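Local coordinates for putative uncharacterized protein (Ustilago maydis, PDB 4GNX), which forms the small, RPA3-family subunit of replication protein A, the heterotrimeric complex that binds single-stranded DNA, at the interface of chains A and B. Sequence-based numbering; all coordinates share one arbitrary frame. Chains: chain A, Putative uncharacterized protein; chain B, Putative uncharacterized protein.

Contact 1: the interface of chains A and B. Residues chain A 7, 24, 62, 82, 96; chain B 90, 117, 121.
OE2 of A:Glu62, a carboxylate oxygen reaching out from strand 60-68, is gripped by two tyrosine hydroxyls of chain B. B:Tyr117 OH donates to it at 2.5 Å, on the anti lone pair that points away from the other oxygen. B:Tyr90 OH donates at 2.8 Å from OE2 on the syn side. The B:Tyr90 hydroxyl is shared, since it also meets the syn lone pair of A:Glu62 OE1 at 2.8 Å and so bridges the carboxylate fork. A:Glu62 CD sits in plane at the edge of the B:Tyr90 ring and OE2 in plane at the edge of the B:Tyr117 ring, while the carboxylate plane stands about 82° from both rings. Glutamate suits this place because its extended chain, with CG anti to the backbone N (chi1 -174°), carries the acid to the partner, where two phenol donors would help to stabilise a negative charge.

The ring of B:Tyr117 does more than carry its hydroxyl. Standing at the start of helix 117-135, it meets the ring of A:Phe82 face to face but offset, rim over rim, with the planes tilted; the close spacing at one edge is doubtful. Flat apolar rings pack against each other here while the tyrosine oxygen stays with the acid. The tip of A:Val24 meets the far end of the same ring, its methyl CG2 3.6 Å from B:Tyr117 CZ.

One helical turn on, B:Met121 sends a bent, flexible chain into the apolar ground beside this cluster. Its terminal CE meets A:Leu7 CD2 tip to tip at 3.9 Å, and its CG lies 4.1 Å from CG2 of A:Val96 on helix 93-104. A methionine can follow such an uneven surface of branched aliphatic groups. Together, the doubly held acid and its apolar surround probably register the first turns of the chain B helix against the chain A barrel, holding the two subunits together.

Contact 2: the interface of chains A and B. Residues chain A 7, 99, 103, 109-110; chain B 13, 62-63, 124, 128.
A:Phe110 ends the short helix 107-110 with a backbone that departs from helical values, while its partner B:Arg124 sits in the regular backbone of helix 117-135. The arginine runs extended from CG to NE across the phenylalanine, with its CD 3.5 Å from A:Phe110 CE2. Its guanidinium then lies over the rim of the ring, the two planes only 27° apart and ring atom CD2 beneath the middle of the guanidinium. Arginine fits here because its methylene chain packs against the ring while its flat, charged end can face the aromatic rim and still offer N-H groups in its own plane.

One of those N-H groups is used by A:Ser103, whose OG lies at the guanidinium edge and accepts from B:Arg124 NH1 at 3.2 Å, with 151° at the hydrogen. The serine hydroxyl is itself positioned by its own helix: it donates to A:Val99 O at 2.6 Å, from above the carbonyl plane. Serine is small enough to do this and also to place OG over the centre of the A:Phe110 ring, whose opposite face carries CB of A:Leu109. B:Val128, a compact branched residue one turn beyond the arginine, crosses the phenylalanine at about a right angle, its methyl CG2 in plane at the ring edge and 3.6 Å from A:Phe110 CE1. A:Val99 CG1 adds apolar contact at 3.8 Å from B:Arg124 CD, and A:Leu7 slants across the end of the arginine, its CB near NH1.

Loop threonines of chain B reach the same edge of the ring as the arginine: the B:Thr63 methyl CG2 at CD2, and the B:Thr13 methyl CG2 at CE2 from the side opposite A:Ser103 OG. Threonine pairs such a methyl with a hydroxyl, and B:Thr13 (chi1 65°) donates from OG1 to A:Leu109 O at 3.1 Å, in the carbonyl plane and on a lone pair.

Contact 1: the interface of chains A and B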
ATOM      1  N   LEU A   7      14.768  -5.896  17.228  1.00 30.38           N
ATOM      2  CA  LEU A   7      15.064  -6.574  15.957  1.00 29.93           C
ATOM      3  C   LEU A   7      16.232  -5.859  15.381  1.00 32.80           C
ATOM      4  O   LEU A   7      16.121  -4.681  15.041  1.00 36.05           O
ATOM      5  CB  LEU A   7      13.900  -6.427  14.981  1.00 27.88           C
ATOM      6  CG  LEU A   7      13.842  -7.372  13.794  1.00 26.88           C
ATOM      7  CD1 LEU A   7      13.716  -8.829  14.237  1.00 26.38           C
ATOM      8  CD2 LEU A   7      12.692  -6.969  12.888  1.00 25.87           C
ATOM      9  N   VAL A  24      17.527 -11.850  12.199  1.00 26.03           N
ATOM     10  CA  VAL A  24      17.132 -12.719  11.094  1.00 27.24           C
ATOM     11  C   VAL A  24      18.219 -12.791  10.037  1.00 28.51           C
ATOM     12  O   VAL A  24      18.823 -11.787   9.678  1.00 29.15           O
ATOM     13  CB  VAL A  24      15.848 -12.223  10.392  1.00 27.53           C
ATOM     14  CG1 VAL A  24      15.415 -13.211   9.316  1.00 29.60           C
ATOM     15  CG2 VAL A  24      14.707 -12.044  11.385  1.00 26.87           C
ATOM     16  N   GLU A  62      15.374 -17.157  12.489  1.00 31.73           N
ATOM     17  CA  GLU A  62      15.273 -16.031  13.446  1.00 30.14           C
ATOM     18  C   GLU A  62      15.799 -16.458  14.794  1.00 29.22           C
ATOM     19  O   GLU A  62      15.249 -17.363  15.422  1.00 30.11           O
ATOM     20  CB  GLU A  62      13.841 -15.486  13.603  1.00 30.64           C
ATOM     21  CG  GLU A  62      13.768 -14.230  14.469  1.00 30.27           C
ATOM     22  CD  GLU A  62      12.346 -13.845  14.882  1.00 33.09           C
ATOM     23  OE1 GLU A  62      11.855 -14.342  15.930  1.00 34.86           O
ATOM     24  OE2 GLU A  62      11.699 -13.021  14.180  1.00 33.74           O
ATOM     25  N   PHE A  82      12.132 -20.543   8.827  1.00 52.55           N
ATOM     26  CA  PHE A  82      11.237 -19.945   7.776  1.00 54.75           C
ATOM     27  C   PHE A  82      11.191 -20.633   6.407  1.00 62.09           C
ATOM     28  O   PHE A  82      10.523 -21.640   6.242  1.00 68.78           O
ATOM     29  CB  PHE A  82      11.579 -18.506   7.500  1.00 48.63           C
ATOM     30  CG  PHE A  82      11.975 -17.752   8.696  1.00 44.60           C
ATOM     31  CD1 PHE A  82      13.112 -17.011   8.693  1.00 41.97           C
ATOM     32  CD2 PHE A  82      11.188 -17.761   9.817  1.00 45.42           C
ATOM     33  CE1 PHE A  82      13.477 -16.279   9.790  1.00 39.39           C
ATOM     34  CE2 PHE A  82      11.542 -17.042  10.933  1.00 43.34           C
ATOM     35  CZ  PHE A  82      12.697 -16.300  10.916  1.00 40.09           C
ATOM     36  N   VAL A  96      13.259  -6.838   5.252  1.00 34.19           N
ATOM     37  CA  VAL A  96      13.683  -6.944   6.629  1.00 33.51           C
ATOM     38  C   VAL A  96      14.534  -5.741   7.047  1.00 34.00           C
ATOM     39  O   VAL A  96      14.372  -5.227   8.170  1.00 32.16           O
ATOM     40  CB  VAL A  96      14.433  -8.265   6.904  1.00 34.01           C
ATOM     41  CG1 VAL A  96      15.020  -8.252   8.313  1.00 31.53           C
ATOM     42  CG2 VAL A  96      13.488  -9.447   6.731  1.00 34.29           C
TER
ATOM     43  N   TYR B  90       5.304 -18.706  15.077  1.00 30.70           N
ATOM     44  CA  TYR B  90       4.582 -17.472  14.801  1.00 29.33           C
ATOM     45  C   TYR B  90       3.105 -17.701  14.494  1.00 30.32           C
ATOM     46  O   TYR B  90       2.726 -18.701  13.872  1.00 32.46           O
ATOM     47  CB  TYR B  90       5.249 -16.668  13.708  1.00 29.82           C
ATOM     48  CG  TYR B  90       6.325 -15.741  14.233  1.00 30.59           C
ATOM     49  CD1 TYR B  90       7.659 -16.100  14.174  1.00 32.27           C
ATOM     50  CD2 TYR B  90       6.002 -14.489  14.786  1.00 29.58           C
ATOM     51  CE1 TYR B  90       8.639 -15.250  14.638  1.00 32.77           C
ATOM     52  CE2 TYR B  90       6.982 -13.628  15.252  1.00 28.81           C
ATOM     53  CZ  TYR B  90       8.295 -14.021  15.190  1.00 30.86           C
ATOM     54  OH  TYR B  90       9.296 -13.206  15.665  1.00 31.57           O
ATOM     55  N   TYR B 117       7.366 -15.827   6.823  1.00 41.09           N
ATOM     56  CA  TYR B 117       7.978 -14.845   7.708  1.00 36.77           C
ATOM     57  C   TYR B 117       7.723 -13.411   7.269  1.00 34.81           C
ATOM     58  O   TYR B 117       7.621 -12.521   8.108  1.00 33.00           O
ATOM     59  CB  TYR B 117       9.482 -15.084   7.825  1.00 37.72           C
ATOM     60  CG  TYR B 117      10.092 -14.243   8.882  1.00 35.59           C
ATOM     61  CD1 TYR B 117       9.909 -14.558  10.223  1.00 34.38           C
ATOM     62  CD2 TYR B 117      10.810 -13.105   8.556  1.00 35.26           C
ATOM     63  CE1 TYR B 117      10.442 -13.772  11.222  1.00 33.58           C
ATOM     64  CE2 TYR B 117      11.352 -12.308   9.540  1.00 34.62           C
ATOM     65  CZ  TYR B 117      11.169 -12.648  10.881  1.00 34.13           C
ATOM     66  OH  TYR B 117      11.694 -11.872  11.904  1.00 33.97           O
ATOM     67  N   MET B 121       6.941  -9.407   9.123  1.00 30.54           N
ATOM     68  CA  MET B 121       7.497  -8.123   8.760  1.00 31.48           C
ATOM     69  C   MET B 121       6.407  -7.172   8.328  1.00 32.25           C
ATOM     70  O   MET B 121       6.357  -6.041   8.781  1.00 34.31           O
ATOM     71  CB  MET B 121       8.568  -8.294   7.688  1.00 33.65           C
ATOM     72  CG  MET B 121       9.699  -9.199   8.151  1.00 34.39           C
ATOM     73  SD  MET B 121      10.637  -8.426   9.488  1.00 33.40           S
ATOM     74  CE  MET B 121      10.036  -9.189  10.993  1.00 30.28           C
TER

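Contact 2: the interface of chains A and B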
ATOM      1  N   LEU A   7      14.768  -5.896  17.228  1.00 30.38           N
ATOM      2  CA  LEU A   7      15.064  -6.574  15.957  1.00 29.93           C
ATOM      3  C   LEU A   7      16.232  -5.859  15.381  1.00 32.80           C
ATOM      4  O   LEU A   7      16.121  -4.681  15.041  1.00 36.05           O
ATOM      5  CB  LEU A   7      13.900  -6.427  14.981  1.00 27.88           C
ATOM      6  CG  LEU A   7      13.842  -7.372  13.794  1.00 26.88           C
ATOM      7  CD1 LEU A   7      13.716  -8.829  14.237  1.00 26.38           C
ATOM      8  CD2 LEU A   7      12.692  -6.969  12.888  1.00 25.87           C
ATOM      9  N   VAL A  99      12.346  -2.825   7.871  1.00 30.77           N
ATOM     10  CA  VAL A  99      11.596  -2.981   9.079  1.00 29.00           C
ATOM     11  C   VAL A  99      12.513  -2.741  10.266  1.00 28.69           C
ATOM     12  O   VAL A  99      12.112  -2.113  11.241  1.00 28.15           O
ATOM     13  CB  VAL A  99      10.977  -4.364   9.107  1.00 29.13           C
ATOM     14  CG1 VAL A  99      10.330  -4.660  10.463  1.00 27.83           C
ATOM     15  CG2 VAL A  99       9.973  -4.440   7.974  1.00 30.66           C
ATOM     16  N   SER A 103      11.538   0.200  12.699  1.00 30.39           N
ATOM     17  CA  SER A 103      11.281  -0.176  14.088  1.00 30.65           C
ATOM     18  C   SER A 103      12.179   0.598  15.045  1.00 31.44           C
ATOM     19  O   SER A 103      11.725   0.995  16.120  1.00 35.61           O
ATOM     20  CB  SER A 103      11.443  -1.679  14.321  1.00 31.09           C
ATOM     21  OG  SER A 103      10.657  -2.458  13.417  1.00 31.98           O
ATOM     22  N   LEU A 109       6.305   2.185  19.801  1.00 37.88           N
ATOM     23  CA  LEU A 109       5.652   0.955  19.356  1.00 36.27           C
ATOM     24  C   LEU A 109       6.460  -0.303  19.607  1.00 33.72           C
ATOM     25  O   LEU A 109       5.879  -1.360  19.811  1.00 33.63           O
ATOM     26  CB  LEU A 109       5.351   1.001  17.852  1.00 35.56           C
ATOM     27  CG  LEU A 109       4.487   2.062  17.181  1.00 36.74           C
ATOM     28  CD1 LEU A 109       3.609   1.359  16.173  1.00 36.64           C
ATOM     29  CD2 LEU A 109       3.608   2.830  18.141  1.00 39.59           C
ATOM     30  N   PHE A 110       7.788  -0.209  19.552  1.00 32.12           N
ATOM     31  CA  PHE A 110       8.629  -1.409  19.617  1.00 30.42           C
ATOM     32  C   PHE A 110       9.501  -1.528  20.872  1.00 32.61           C
ATOM     33  O   PHE A 110      10.235  -2.504  21.050  1.00 31.76           O
ATOM     34  CB  PHE A 110       9.449  -1.515  18.353  1.00 28.20           C
ATOM     35  CG  PHE A 110       8.613  -1.546  17.094  1.00 28.87           C
ATOM     36  CD1 PHE A 110       8.518  -0.416  16.276  1.00 29.28           C
ATOM     37  CD2 PHE A 110       7.897  -2.699  16.725  1.00 28.21           C
ATOM     38  CE1 PHE A 110       7.744  -0.438  15.116  1.00 29.35           C
ATOM     39  CE2 PHE A 110       7.119  -2.709  15.571  1.00 28.24           C
ATOM     40  CZ  PHE A 110       7.045  -1.587  14.765  1.00 28.64           C
TER
ATOM     41  N   THR B  13       0.870  -3.571  18.065  1.00 23.16           N
ATOM     42  CA  THR B  13       1.921  -4.339  18.731  1.00 23.17           C
ATOM     43  C   THR B  13       1.489  -4.584  20.154  1.00 24.15           C
ATOM     44  O   THR B  13       0.682  -3.846  20.717  1.00 25.19           O
ATOM     45  CB  THR B  13       3.228  -3.557  18.828  1.00 24.05           C
ATOM     46  OG1 THR B  13       3.014  -2.408  19.684  1.00 25.47           O
ATOM     47  CG2 THR B  13       3.743  -3.152  17.417  1.00 22.77           C
ATOM     48  N   GLY B  62       8.477  -9.583  20.707  1.00 31.49           N
ATOM     49  CA  GLY B  62       9.656  -8.752  20.816  1.00 32.62           C
ATOM     50  C   GLY B  62       9.392  -7.370  21.380  1.00 33.99           C
ATOM     51  O   GLY B  62      10.341  -6.603  21.616  1.00 36.25           O
ATOM     52  N   THR B  63       8.121  -7.030  21.595  1.00 32.02           N
ATOM     53  CA  THR B  63       7.812  -5.711  22.127  1.00 33.16           C
ATOM     54  C   THR B  63       7.178  -5.758  23.521  1.00 33.87           C
ATOM     55  O   THR B  63       7.172  -4.758  24.253  1.00 34.61           O
ATOM     56  CB  THR B  63       6.941  -4.878  21.162  1.00 33.10           C
ATOM     57  OG1 THR B  63       5.541  -5.156  21.378  1.00 34.63           O
ATOM     58  CG2 THR B  63       7.324  -5.143  19.722  1.00 31.37           C
ATOM     59  N   ARG B 124       4.515  -5.477  11.295  1.00 26.98           N
ATOM     60  CA  ARG B 124       5.087  -4.365  12.033  1.00 27.01           C
ATOM     61  C   ARG B 124       4.810  -3.062  11.302  1.00 28.90           C
ATOM     62  O   ARG B 124       4.468  -2.033  11.918  1.00 29.50           O
ATOM     63  CB  ARG B 124       6.578  -4.536  12.200  1.00 28.13           C
ATOM     64  CG  ARG B 124       6.955  -5.561  13.246  1.00 27.41           C
ATOM     65  CD  ARG B 124       8.384  -5.383  13.689  1.00 28.26           C
ATOM     66  NE  ARG B 124       8.561  -5.986  15.007  1.00 29.13           N
ATOM     67  CZ  ARG B 124       9.536  -5.686  15.863  1.00 29.93           C
ATOM     68  NH1 ARG B 124      10.445  -4.770  15.557  1.00 30.98           N
ATOM     69  NH2 ARG B 124       9.587  -6.310  17.033  1.00 30.23           N
ATOM     70  N   VAL B 128       2.775   0.441  12.276  1.00 24.93           N
ATOM     71  CA  VAL B 128       3.357   1.776  12.113  1.00 25.61           C
ATOM     72  C   VAL B 128       2.390   2.601  11.263  1.00 27.02           C
ATOM     73  O   VAL B 128       1.894   3.670  11.687  1.00 28.95           O
ATOM     74  CB  VAL B 128       4.785   1.725  11.512  1.00 25.62           C
ATOM     75  CG1 VAL B 128       5.328   3.113  11.238  1.00 27.06           C
ATOM     76  CG2 VAL B 128       5.726   1.003  12.468  1.00 25.08           C
TER

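Contact 1 and contact 2 lie about 12 Å apart, measured between the centres of their C-alpha atoms, and form one continuous interface along helix 117-135 of chain B. Contact 1 uses the start of that helix, contact 2 its middle. On the other side, helix 93-104 of chain A serves both, and A:Leu7 belongs to both, bridging the methionine and the arginine. Contact 1 adds the strands and loops of the chain A body, whereas contact 2 adds its C-terminal turn. Helix-to-helix pairing, anchored at both places, probably joins these two subunits within the replication protein A trimer.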